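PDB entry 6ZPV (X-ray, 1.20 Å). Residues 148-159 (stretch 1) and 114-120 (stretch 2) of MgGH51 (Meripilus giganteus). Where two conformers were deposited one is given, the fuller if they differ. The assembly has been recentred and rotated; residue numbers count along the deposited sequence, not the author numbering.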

# COMPACT_ATOMS: atom_id res chain seq x y z
N GLN A 148 -15.86 -14.08 -32.83
CA GLN A 148 -16.77 -13.53 -33.87
C GLN A 148 -17.88 -12.73 -33.19
O GLN A 148 -18.48 -13.21 -32.21
CB GLN A 148 -17.34 -14.72 -34.67
CG GLN A 148 -16.35 -15.27 -35.70
CD GLN A 148 -16.16 -14.33 -36.87
OE1 GLN A 148 -17.11 -13.70 -37.31
NE2 GLN A 148 -14.94 -14.28 -37.45
N ILE A 149 -18.15 -11.52 -33.67
CA ILE A 149 -19.28 -10.71 -33.22
C ILE A 149 -20.15 -10.32 -34.41
O ILE A 149 -19.74 -10.39 -35.57
CB ILE A 149 -18.84 -9.48 -32.41
CG1 ILE A 149 -18.13 -8.42 -33.27
CG2 ILE A 149 -17.95 -9.91 -31.23
CD1 ILE A 149 -17.82 -7.12 -32.58
N ARG A 150 -21.33 -9.86 -34.09
CA ARG A 150 -22.35 -9.50 -35.07
C ARG A 150 -22.95 -8.16 -34.69
O ARG A 150 -23.24 -7.88 -33.51
CB ARG A 150 -23.48 -10.52 -35.17
CG ARG A 150 -23.03 -11.91 -35.56
CD ARG A 150 -22.60 -12.05 -36.98
NE ARG A 150 -22.11 -13.38 -37.35
CZ ARG A 150 -20.82 -13.79 -37.34
NH1 ARG A 150 -19.82 -13.04 -36.84
NH2 ARG A 150 -20.55 -15.00 -37.75
N GLY A 151 -23.22 -7.32 -35.70
CA GLY A 151 -23.87 -6.02 -35.55
C GLY A 151 -25.30 -6.10 -35.05
O GLY A 151 -25.83 -5.04 -34.65
N THR A 152 -25.89 -7.28 -35.02
CA THR A 152 -27.23 -7.46 -34.42
C THR A 152 -27.15 -7.56 -32.90
O THR A 152 -28.21 -7.62 -32.25
CB THR A 152 -27.91 -8.68 -35.06
OG1 THR A 152 -27.00 -9.77 -35.04
CG2 THR A 152 -28.33 -8.39 -36.50
N THR A 153 -25.94 -7.59 -32.34
CA THR A 153 -25.80 -7.66 -30.86
C THR A 153 -25.97 -6.24 -30.29
O THR A 153 -24.97 -5.50 -30.18
CB THR A 153 -24.50 -8.38 -30.49
OG1 THR A 153 -24.56 -9.71 -30.98
CG2 THR A 153 -24.27 -8.35 -28.99
N THR A 154 -27.19 -5.90 -29.96
CA THR A 154 -27.58 -4.60 -29.43
C THR A 154 -27.65 -4.61 -27.90
O THR A 154 -27.76 -3.54 -27.30
CB THR A 154 -28.93 -4.20 -30.04
OG1 THR A 154 -29.86 -5.24 -29.82
CG2 THR A 154 -28.78 -3.90 -31.52
N LYS A 155 -27.57 -5.78 -27.28
CA LYS A 155 -27.52 -5.90 -25.81
C LYS A 155 -26.05 -5.88 -25.36
O LYS A 155 -25.20 -6.50 -25.99
CB LYS A 155 -28.16 -7.23 -25.39
CG LYS A 155 -29.66 -7.30 -25.68
CD LYS A 155 -30.38 -8.61 -25.29
N TRP A 156 -25.81 -5.26 -24.21
CA TRP A 156 -24.47 -5.32 -23.61
C TRP A 156 -24.02 -6.77 -23.45
O TRP A 156 -24.74 -7.57 -22.80
CB TRP A 156 -24.47 -4.60 -22.27
CG TRP A 156 -24.41 -3.11 -22.38
CD1 TRP A 156 -25.39 -2.23 -22.02
CD2 TRP A 156 -23.27 -2.33 -22.77
NE1 TRP A 156 -24.96 -0.93 -22.23
CE2 TRP A 156 -23.65 -0.98 -22.66
CE3 TRP A 156 -21.96 -2.64 -23.22
CZ2 TRP A 156 -22.78 0.05 -22.92
CZ3 TRP A 156 -21.10 -1.61 -23.51
CH2 TRP A 156 -21.49 -0.27 -23.33
N THR A 157 -22.81 -7.04 -23.94
CA THR A 157 -22.29 -8.40 -23.97
C THR A 157 -20.82 -8.39 -23.51
O THR A 157 -20.06 -7.56 -24.00
CB THR A 157 -22.39 -8.90 -25.41
OG1 THR A 157 -23.78 -8.88 -25.82
CG2 THR A 157 -21.85 -10.32 -25.59
N GLN A 158 -20.46 -9.32 -22.61
CA GLN A 158 -19.09 -9.44 -22.17
C GLN A 158 -18.34 -10.37 -23.10
O GLN A 158 -18.82 -11.46 -23.44
CB GLN A 158 -18.97 -9.91 -20.73
CG GLN A 158 -17.59 -9.64 -20.14
CD GLN A 158 -17.35 -10.13 -18.72
OE1 GLN A 158 -17.78 -11.21 -18.40
NE2 GLN A 158 -16.55 -9.39 -17.94
N ILE A 159 -17.11 -9.98 -23.44
CA ILE A 159 -16.07 -10.79 -24.12
C ILE A 159 -15.00 -11.14 -23.08
O ILE A 159 -14.54 -10.24 -22.38
CB ILE A 159 -15.50 -10.06 -25.36
CG1 ILE A 159 -16.54 -9.96 -26.49
CG2 ILE A 159 -14.19 -10.66 -25.82
CD1 ILE A 159 -16.08 -9.20 -27.76
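Stretch 2, residues 114-120: ASLFFRF

Antiparallel β-pairing sets the register of two chain segments, and side chains on each face then fill the space beside the paired backbones; this pair from MgGH51 illustrates both. Stretch 2 is an extended strand from Ala114 to Arg119, with Phe120 just beyond it. It runs against the strand Thr157–Ile159 at 156° between N-to-C directions, the axes approaching to 4.6 Å.

Two reciprocal pairs of hydrogen bonds fix the register. Leu116 N donates to Ile159 O (3.1 Å) and Ile159 N to Leu116 O (2.8 Å); two residues along, Phe118 N reaches Thr157 O and Thr157 N reaches Phe118 O, both at 2.9 Å. Between them Gln158 and Phe117 form the non-hydrogen-bonded pair, where the backbones draw in to 4.3 Å between CA atoms. Before Thr157 the paired strand of stretch 1 gives way to loop, yet Phe120 N still donates to Thr153 O at 3.0 Å, so the loop remains tied to the end of stretch 2.

The alternation of a β-strand sends Leu116 and Phe118 to the same face as Thr157 and Ile159. Here Phe118 is the main bump, and its hollow is assembled from residues distant along stretch 1: Ile159 CD1 lies 3.7 Å from Phe118 CE1, while Ile149 CG2 and Thr153 CG2 each stand 3.8 Å from Phe118 CZ. Leu116 packs beside it, its CD1 4.0 Å from Ile159 CB.

Phe120 fills a second hollow, formed where the strand Gln148–Arg150 gives way to a type I turn from Arg150 to Thr153. Gly151 CA sits almost squarely over the ring, 3.4 Å from the centroid of the Phe120 six-membered ring and 3° off its normal. Gly151 has no side chain, and its CA is the atom that lies over the ring. Ile149 CD1 approaches the ring edge, 4.0 Å from Phe120 CE1.

On the face bearing Gln158 and Phe117, the fit is made by aliphatic carbons lying on rings. Gln158 CB covers the Phe117 ring, 3.9 Å from its centroid. Two residues on in stretch 2 and two back in stretch 1, the roles reverse: Arg119 CD lies over the Trp156 indole, 3.6 Å from the centroid of its five-membered ring, while Trp156 CE3 meets Phe117 CB at 3.8 Å.

Two waters bridge the stretches. One links Ser115 OG (2.8 Å) to Gln158 NE2 (3.1 Å); another accepts from Arg119 NH1 and donates to Phe120 O and Thr154 O, bridging the loop to the strand's end.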

# COMPACT_ATOMS: atom_id res chain seq x y z
N ALA A 114 -8.10 -10.98 -20.58
CA ALA A 114 -8.68 -9.75 -21.14
C ALA A 114 -10.19 -9.85 -21.09
O ALA A 114 -10.76 -10.94 -21.39
CB ALA A 114 -8.25 -9.57 -22.57
N SER A 115 -10.87 -8.76 -20.83
CA SER A 115 -12.32 -8.75 -20.94
C SER A 115 -12.78 -7.32 -21.28
O SER A 115 -12.08 -6.31 -21.05
CB SER A 115 -12.96 -9.28 -19.71
OG SER A 115 -12.72 -8.44 -18.58
N LEU A 116 -14.00 -7.24 -21.77
CA LEU A 116 -14.66 -5.98 -22.11
C LEU A 116 -16.15 -6.23 -22.25
O LEU A 116 -16.57 -7.38 -22.41
CB LEU A 116 -14.06 -5.34 -23.35
CG LEU A 116 -14.12 -6.15 -24.65
CD1 LEU A 116 -15.50 -6.11 -25.31
CD2 LEU A 116 -13.09 -5.64 -25.64
N PHE A 117 -16.93 -5.17 -22.25
CA PHE A 117 -18.34 -5.19 -22.63
C PHE A 117 -18.49 -4.38 -23.89
O PHE A 117 -17.87 -3.30 -24.03
CB PHE A 117 -19.21 -4.66 -21.50
CG PHE A 117 -19.38 -5.57 -20.32
CD1 PHE A 117 -18.35 -5.69 -19.38
CD2 PHE A 117 -20.53 -6.30 -20.12
CE1 PHE A 117 -18.48 -6.53 -18.27
CE2 PHE A 117 -20.65 -7.13 -19.04
CZ PHE A 117 -19.63 -7.25 -18.13
N PHE A 118 -19.41 -4.80 -24.76
CA PHE A 118 -19.73 -4.03 -25.96
C PHE A 118 -21.21 -4.12 -26.30
O PHE A 118 -21.88 -5.09 -25.91
CB PHE A 118 -18.91 -4.46 -27.20
CG PHE A 118 -19.37 -5.73 -27.87
CD1 PHE A 118 -19.11 -7.00 -27.34
CD2 PHE A 118 -20.20 -5.67 -28.98
CE1 PHE A 118 -19.63 -8.14 -27.91
CE2 PHE A 118 -20.72 -6.81 -29.56
CZ PHE A 118 -20.44 -8.06 -29.02
N ARG A 119 -21.69 -3.19 -27.08
CA ARG A 119 -22.96 -3.31 -27.82
C ARG A 119 -22.89 -2.48 -29.06
O ARG A 119 -22.19 -1.47 -29.07
CB ARG A 119 -24.17 -2.92 -26.96
CG ARG A 119 -24.29 -1.43 -26.65
CD ARG A 119 -25.47 -1.02 -25.76
NE ARG A 119 -25.42 0.49 -25.40
CZ ARG A 119 -26.14 1.33 -26.07
NH1 ARG A 119 -26.96 0.83 -27.01
NH2 ARG A 119 -26.23 2.57 -25.83
N PHE A 120 -23.66 -2.85 -30.08
CA PHE A 120 -23.86 -1.97 -31.24
C PHE A 120 -25.05 -1.09 -30.89
O PHE A 120 -26.16 -1.62 -30.69
CB PHE A 120 -24.16 -2.79 -32.51
CG PHE A 120 -22.94 -3.45 -33.10
CD1 PHE A 120 -22.41 -4.59 -32.54
CD2 PHE A 120 -22.33 -2.89 -34.23
CE1 PHE A 120 -21.26 -5.16 -33.08
CE2 PHE A 120 -21.21 -3.47 -34.78
CZ PHE A 120 -20.66 -4.60 -34.20
O HOH W 1 -14.85 -6.76 -18.12
O HOH W 2 -27.89 -1.20 -28.57